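Local atomic coordinates of DNA helicase RecQ (Deinococcus radiodurans, PDB entry 4Q48), a protein that probably couples ATP hydrolysis to the unwinding of duplex DNA in the 3'-5' direction, here represented by its catalytic core. Residues S343-V346 against N347-M351; K362-E365 against A366-D370; L469-S472 against V473-Q476. All coordinates share one frame; numbering follows the deposited sequence.

Overall arrangement
The three contacts follow one another along the chain, each within a single helix. Contact 1 lies on helix 342-354 and contact 2 on helix 359-376, the next helix; both belong to the RecQ zinc-binding region. Their centres are about 13 Å apart, and they touch where Leu369 packs against Val348 and Arg349. Contact 3 lies on helix 467-479, in the RQC region. Its centre is about 23 Å from that of contact 1 and about 19 Å from that of contact 2. It touches neither: the nearest atoms of contacts 2 and 3 are about 6 Å apart. The first two contacts thus belong to a helix pair, and the third to the neighbouring RQC region of the catalytic core.

Contact 1. Residues S343-V346 against N347-M351; sequences SDVV and NVRRM
Val345 and Arg349, one helical turn apart, lie side by side and point the same way. The touching branch is Val345 CG1, which sits over one face of the Arg349 guanidinium, toward its rim. The closest pair is Val345 CG1 and Arg349 NH2, at 3.5 Å. With CG beside the backbone N (chi1 -85°) and a bend at the third torsion (chi3 -88°), the guanidinium of Arg349 comes over the valine. This is apolar cover of a cationic group.

All of this rides on one alpha-helix, 342-354, in the RecQ zinc-binding region. Val345 and Arg349 also touch Leu373 of helix 359-376, the next helix of the chain.

Backbone bonds of the i to i+4 kind carry the turn. Asn347 N donates to Ser343 O at 2.8 Å, and Val348 N to Asp344 O at 3.1 Å. Arg349 N reaches Val345 O at 2.9 Å, and Arg350 N reaches Val346 O at 3.0 Å.

The charged end of Asp344 turns elsewhere. Its OD2 accepts a hydrogen bond from Gly341 N and forms a salt bridge with Lys219 NZ.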
loop_
_atom_site.group_PDB
_atom_site.type_symbol
_atom_site.label_atom_id
_atom_site.label_comp_id
_atom_site.label_asym_id
_atom_site.label_seq_id
_atom_site.Cartn_x
_atom_site.Cartn_y
_atom_site.Cartn_z
ATOM N N SER A 343 7.826 24.179 -4.641
ATOM C CA SER A 343 6.484 24.646 -4.421
ATOM C C SER A 343 5.472 23.534 -4.273
ATOM O O SER A 343 4.393 23.753 -3.706
ATOM C CB SER A 343 6.075 25.546 -5.591
ATOM O OG SER A 343 5.932 24.788 -6.784
ATOM N N ASP A 344 5.794 22.357 -4.800
ATOM C CA ASP A 344 4.857 21.253 -4.679
ATOM C C ASP A 344 4.695 20.855 -3.226
ATOM O O ASP A 344 3.560 20.689 -2.768
ATOM C CB ASP A 344 5.301 20.029 -5.488
ATOM C CG ASP A 344 5.524 20.328 -6.955
ATOM O OD1 ASP A 344 5.029 21.358 -7.469
ATOM O OD2 ASP A 344 6.232 19.523 -7.588
ATOM N N VAL A 345 5.802 20.757 -2.488
ATOM C CA VAL A 345 5.731 20.335 -1.093
ATOM C C VAL A 345 5.083 21.407 -0.249
ATOM O O VAL A 345 4.252 21.113 0.617
ATOM C CB VAL A 345 7.101 20.001 -0.503
ATOM C CG1 VAL A 345 6.944 19.570 0.979
ATOM C CG2 VAL A 345 7.789 18.915 -1.331
ATOM N N VAL A 346 5.454 22.654 -0.527
ATOM C CA VAL A 346 4.877 23.809 0.163
ATOM C C VAL A 346 3.367 23.891 -0.053
ATOM O O VAL A 346 2.611 24.041 0.899
ATOM C CB VAL A 346 5.538 25.128 -0.303
ATOM C CG1 VAL A 346 4.813 26.319 0.282
ATOM C CG2 VAL A 346 6.998 25.154 0.093
ATOM N N ASN A 347 2.934 23.757 -1.300
ATOM C CA ASN A 347 1.517 23.857 -1.618
ATOM C C ASN A 347 0.749 22.781 -0.869
ATOM O O ASN A 347 -0.325 23.044 -0.318
ATOM C CB ASN A 347 1.286 23.743 -3.137
ATOM C CG ASN A 347 -0.083 24.291 -3.588
ATOM O OD1 ASN A 347 -1.073 24.227 -2.856
ATOM N ND2 ASN A 347 -0.135 24.813 -4.814
ATOM N N VAL A 348 1.333 21.586 -0.805
ATOM C CA VAL A 348 0.702 20.471 -0.118
ATOM C C VAL A 348 0.582 20.689 1.377
ATOM O O VAL A 348 -0.484 20.481 1.948
ATOM C CB VAL A 348 1.482 19.170 -0.343
ATOM C CG1 VAL A 348 1.075 18.098 0.677
ATOM C CG2 VAL A 348 1.291 18.697 -1.765
ATOM N N ARG A 349 1.663 21.135 2.009
ATOM C CA ARG A 349 1.657 21.304 3.460
ATOM C C ARG A 349 0.710 22.436 3.849
ATOM O O ARG A 349 0.170 22.439 4.966
ATOM C CB ARG A 349 3.077 21.487 4.014
ATOM C CG ARG A 349 3.734 20.125 4.258
ATOM C CD ARG A 349 4.759 20.098 5.381
ATOM N NE ARG A 349 6.096 20.454 4.905
ATOM C CZ ARG A 349 7.052 19.575 4.620
ATOM N NH1 ARG A 349 6.832 18.276 4.768
ATOM N NH2 ARG A 349 8.232 20.002 4.190
ATOM N N ARG A 350 0.474 23.373 2.926
ATOM C CA ARG A 350 -0.455 24.465 3.218
ATOM C C ARG A 350 -1.901 23.967 3.203
ATOM O O ARG A 350 -2.683 24.300 4.088
ATOM C CB ARG A 350 -0.331 25.595 2.189
ATOM C CG ARG A 350 -1.532 26.558 2.217
ATOM C CD ARG A 350 -1.592 27.590 1.069
ATOM N NE ARG A 350 -2.147 27.053 -0.183
ATOM C CZ ARG A 350 -3.436 26.758 -0.386
ATOM N NH1 ARG A 350 -4.330 26.921 0.586
ATOM N NH2 ARG A 350 -3.836 26.280 -1.560
ATOM N N MET A 351 -2.236 23.113 2.241
ATOM C CA MET A 351 -3.567 22.526 2.189
ATOM C C MET A 351 -3.863 21.619 3.375
ATOM O O MET A 351 -4.993 21.609 3.862
ATOM C CB MET A 351 -3.755 21.760 0.896
ATOM C CG MET A 351 -3.961 22.671 -0.264
ATOM S SD MET A 351 -3.914 21.780 -1.805
ATOM C CE MET A 351 -4.047 23.159 -2.932
#

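Contact 2. Residues K362-E365 against A366-D370; sequences KRVE and ASKLD
Val364 meets both Ser367 and Lys368 within one turn of the alpha-helix 359-376, part of the RecQ zinc-binding region. The carbonyl oxygen of Val364 takes hydrogen bonds from Lys368 N and Ser367 OG, besides a weak one from Ser367 N. Lys368 N comes nearly in line with the carbonyl, at 2.8 Å from Val364 O. The second donor is a side chain: Ser367 OG lies 3.0 Å from Val364 O and approaches at a C=O...O angle of 123°, tilted from the carbonyl plane. Ser367 can do this because chi1 (58°) places OG between its own backbone N and carbonyl carbon, folded back over the preceding turn. With an alanine here the hydroxyl is gone, and Val364 O is likely to be gripped mainly by Lys368 N, with the side next to the serine left without its donor.

The side chains of Val364 and Lys368 run alongside each other. Val364 CG1 rests on the lysine methylenes, 3.8 Å from Lys368 CE. The lysine chain bends at its second torsion (chi2 -41°) and is extended beyond it. Its aliphatic part therefore passes the valine before the amino group leaves the turn. That amino group forms salt bridges with Glu318 on helix 317-324 and Asp184 just before helix 185-194, and a hydrogen bond with Tyr389 OH at the end of helix 382-389. Trp153 packs on Val364, Arg363 and Ser367, and Arg363 also forms a salt bridge with Asp486.

Of the other backbone bonds, those from Ala366 N to Lys362 O and from Ser367 N to Arg363 O are weak. Leu369 N is 3.2 Å from Glu365 O and sits above the carbonyl plane.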
loop_
_atom_site.group_PDB
_atom_site.type_symbol
_atom_site.label_atom_id
_atom_site.label_comp_id
_atom_site.label_asym_id
_atom_site.label_seq_id
_atom_site.Cartn_x
_atom_site.Cartn_y
_atom_site.Cartn_z
ATOM N N LYS A 362 -5.732 14.499 9.640
ATOM C CA LYS A 362 -4.572 15.390 9.569
ATOM C C LYS A 362 -3.286 14.657 9.975
ATOM O O LYS A 362 -2.194 14.971 9.486
ATOM C CB LYS A 362 -4.769 16.617 10.466
ATOM C CG LYS A 362 -5.554 17.728 9.833
ATOM C CD LYS A 362 -5.367 19.008 10.610
ATOM C CE LYS A 362 -5.666 20.200 9.738
ATOM N NZ LYS A 362 -6.898 19.911 8.961
ATOM N N ARG A 363 -3.427 13.710 10.897
ATOM C CA ARG A 363 -2.311 12.926 11.366
ATOM C C ARG A 363 -1.864 11.931 10.302
ATOM O O ARG A 363 -0.672 11.797 10.030
ATOM C CB ARG A 363 -2.678 12.197 12.652
ATOM C CG ARG A 363 -1.540 11.368 13.213
ATOM C CD ARG A 363 -1.801 10.923 14.640
ATOM N NE ARG A 363 -0.716 10.076 15.136
ATOM C CZ ARG A 363 -0.841 9.209 16.138
ATOM N NH1 ARG A 363 -2.010 9.067 16.759
ATOM N NH2 ARG A 363 0.201 8.485 16.523
ATOM N N VAL A 364 -2.830 11.248 9.698
ATOM C CA VAL A 364 -2.572 10.323 8.608
ATOM C C VAL A 364 -1.966 11.029 7.385
ATOM O O VAL A 364 -0.938 10.586 6.873
ATOM C CB VAL A 364 -3.881 9.566 8.204
ATOM C CG1 VAL A 364 -3.756 8.858 6.850
ATOM C CG2 VAL A 364 -4.252 8.570 9.282
ATOM N N GLU A 365 -2.581 12.123 6.929
ATOM C CA GLU A 365 -2.099 12.845 5.741
ATOM C C GLU A 365 -0.643 13.353 5.908
ATOM O O GLU A 365 0.098 13.489 4.940
ATOM C CB GLU A 365 -3.033 14.021 5.389
ATOM C CG GLU A 365 -4.463 13.645 4.911
ATOM C CD GLU A 365 -4.512 12.704 3.684
ATOM O OE1 GLU A 365 -3.695 12.861 2.743
ATOM O OE2 GLU A 365 -5.386 11.797 3.656
ATOM N N ALA A 366 -0.234 13.620 7.140
ATOM C CA ALA A 366 1.102 14.120 7.393
ATOM C C ALA A 366 2.153 13.010 7.319
ATOM O O ALA A 366 3.302 13.261 6.934
ATOM C CB ALA A 366 1.163 14.814 8.758
ATOM N N SER A 367 1.797 11.799 7.740
ATOM C CA SER A 367 2.746 10.710 7.603
ATOM C C SER A 367 2.697 10.168 6.175
ATOM O O SER A 367 3.717 9.689 5.669
ATOM C CB SER A 367 2.487 9.598 8.603
ATOM O OG SER A 367 1.189 9.114 8.446
ATOM N N LYS A 368 1.525 10.234 5.530
ATOM C CA LYS A 368 1.427 9.838 4.126
ATOM C C LYS A 368 2.466 10.590 3.347
ATOM O O LYS A 368 3.237 9.995 2.599
ATOM C CB LYS A 368 0.048 10.127 3.529
ATOM C CG LYS A 368 -1.072 9.187 3.934
ATOM C CD LYS A 368 -0.623 7.725 3.983
ATOM C CE LYS A 368 -1.792 6.780 4.310
ATOM N NZ LYS A 368 -1.399 5.335 4.289
ATOM N N LEU A 369 2.493 11.903 3.571
ATOM C CA LEU A 369 3.416 12.814 2.913
ATOM C C LEU A 369 4.860 12.544 3.325
ATOM O O LEU A 369 5.766 12.636 2.505
ATOM C CB LEU A 369 3.048 14.262 3.225
ATOM C CG LEU A 369 4.088 15.263 2.724
ATOM C CD1 LEU A 369 4.102 15.238 1.203
ATOM C CD2 LEU A 369 3.869 16.647 3.266
ATOM N N ASP A 370 5.080 12.249 4.605
ATOM C CA ASP A 370 6.431 11.980 5.096
ATOM C C ASP A 370 6.977 10.719 4.443
ATOM O O ASP A 370 8.155 10.643 4.079
ATOM C CB ASP A 370 6.452 11.829 6.617
ATOM C CG ASP A 370 7.845 11.481 7.150
ATOM O OD1 ASP A 370 8.744 12.378 7.257
ATOM O OD2 ASP A 370 8.042 10.270 7.436
#

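Contact 3. Residues L469-S472 against V473-Q476; sequences LWRS and VLRQ
Val473 packs against both Leu469 and Trp470 on the alpha-helix 467-479 of the RQC region, a domain of the winged-helix type in this family. Its amide opens the series of i to i+4 bonds: Val473 N lies 2.7 Å from Leu469 O, with an N-H...O angle of 168°. The valine and leucine side chains cross obliquely. Val473 CG2, placed beside its own backbone N, is the branch that meets Leu469 CD2, at 4.0 Å. Val473 CB also comes within 4.3 Å of Trp470 CE3. The far end of the indole is tied down elsewhere, by a hydrogen bond from Trp470 NE1 to Gly462 O.

Leu474 N donates to Trp470 O at 2.7 Å. The buried leucine side chain leans on the same carbonyl. Helix 414-426 covers Trp470, Val473 and Leu474, the last through Ala420, so this face of helix 467-479 belongs to the domain interior.

Arg475 N donates to Arg471 O. The arginine chain then bends at chi3 (-58°) and lays its guanidinium flat against the backbone of the preceding turn. Arg471 O and Ser472 CA lie over one and the same face, both toward the rim. The oxygen stands above the plane of the cation there and is no in-plane partner of its N-H groups.

Gln476 closes the segment. Its side chain and that of Ser472 both touch Leu509 of strand 508-510. Its amide nitrogen, Gln476 N, is 3.0 Å from Ser472 O.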
loop_
_atom_site.group_PDB
_atom_site.type_symbol
_atom_site.label_atom_id
_atom_site.label_comp_id
_atom_site.label_asym_id
_atom_site.label_seq_id
_atom_site.Cartn_x
_atom_site.Cartn_y
_atom_site.Cartn_z
ATOM N N LEU A 469 22.043 18.101 14.194
ATOM C CA LEU A 469 22.382 16.890 13.477
ATOM C C LEU A 469 21.671 15.656 14.049
ATOM O O LEU A 469 21.210 14.773 13.303
ATOM C CB LEU A 469 23.883 16.677 13.549
ATOM C CG LEU A 469 24.385 15.491 12.762
ATOM C CD1 LEU A 469 25.547 15.930 11.928
ATOM C CD2 LEU A 469 24.777 14.397 13.728
ATOM N N TRP A 470 21.601 15.593 15.377
ATOM C CA TRP A 470 21.011 14.454 16.026
ATOM C C TRP A 470 19.553 14.383 15.714
ATOM O O TRP A 470 19.050 13.309 15.402
ATOM C CB TRP A 470 21.236 14.509 17.526
ATOM C CG TRP A 470 22.621 14.157 17.869
ATOM C CD1 TRP A 470 23.546 14.950 18.489
ATOM C CD2 TRP A 470 23.268 12.919 17.596
ATOM N NE1 TRP A 470 24.739 14.277 18.611
ATOM C CE2 TRP A 470 24.591 13.023 18.071
ATOM C CE3 TRP A 470 22.863 11.727 16.995
ATOM C CZ2 TRP A 470 25.514 11.970 17.964
ATOM C CZ3 TRP A 470 23.786 10.681 16.880
ATOM C CH2 TRP A 470 25.090 10.809 17.363
ATOM N N ARG A 471 18.882 15.529 15.764
ATOM C CA ARG A 471 17.446 15.567 15.532
ATOM C C ARG A 471 17.198 15.091 14.119
ATOM O O ARG A 471 16.205 14.388 13.837
ATOM C CB ARG A 471 16.879 16.970 15.738
ATOM C CG ARG A 471 16.800 17.420 17.188
ATOM C CD ARG A 471 16.038 16.436 18.079
ATOM N NE ARG A 471 14.591 16.556 17.958
ATOM C CZ ARG A 471 13.856 17.402 18.677
ATOM N NH1 ARG A 471 14.451 18.207 19.558
ATOM N NH2 ARG A 471 12.530 17.446 18.511
ATOM N N SER A 472 18.122 15.478 13.242
ATOM C CA SER A 472 18.118 15.071 11.845
ATOM C C SER A 472 18.331 13.555 11.690
ATOM O O SER A 472 17.520 12.867 11.045
ATOM C CB SER A 472 19.192 15.843 11.080
ATOM O OG SER A 472 19.504 15.186 9.864
ATOM N N VAL A 473 19.398 13.040 12.311
ATOM C CA VAL A 473 19.685 11.610 12.304
ATOM C C VAL A 473 18.458 10.869 12.814
ATOM O O VAL A 473 18.036 9.861 12.220
ATOM C CB VAL A 473 20.907 11.242 13.189
ATOM C CG1 VAL A 473 20.881 9.782 13.551
ATOM C CG2 VAL A 473 22.220 11.574 12.505
ATOM N N LEU A 474 17.859 11.387 13.890
ATOM C CA LEU A 474 16.681 10.743 14.466
ATOM C C LEU A 474 15.486 10.728 13.528
ATOM O O LEU A 474 14.828 9.701 13.430
ATOM C CB LEU A 474 16.290 11.387 15.801
ATOM C CG LEU A 474 17.319 11.193 16.939
ATOM C CD1 LEU A 474 17.034 12.132 18.108
ATOM C CD2 LEU A 474 17.420 9.721 17.419
ATOM N N ARG A 475 15.229 11.813 12.799
ATOM C CA ARG A 475 14.095 11.820 11.884
ATOM C C ARG A 475 14.329 10.793 10.830
ATOM O O ARG A 475 13.425 10.067 10.409
ATOM C CB ARG A 475 13.882 13.197 11.268
ATOM C CG ARG A 475 13.182 14.169 12.213
ATOM C CD ARG A 475 12.759 15.459 11.527
ATOM N NE ARG A 475 13.903 16.137 10.927
ATOM C CZ ARG A 475 14.667 17.011 11.583
ATOM N NH1 ARG A 475 14.374 17.311 12.844
ATOM N NH2 ARG A 475 15.701 17.597 10.973
ATOM N N GLN A 476 15.580 10.713 10.428
ATOM C CA GLN A 476 15.951 9.846 9.344
ATOM C C GLN A 476 15.738 8.403 9.769
ATOM O O GLN A 476 15.181 7.602 9.003
ATOM C CB GLN A 476 17.402 10.109 8.936
ATOM C CG GLN A 476 17.676 9.626 7.547
ATOM C CD GLN A 476 17.004 10.499 6.493
ATOM O OE1 GLN A 476 17.051 11.739 6.555
ATOM N NE2 GLN A 476 16.288 9.847 5.569
#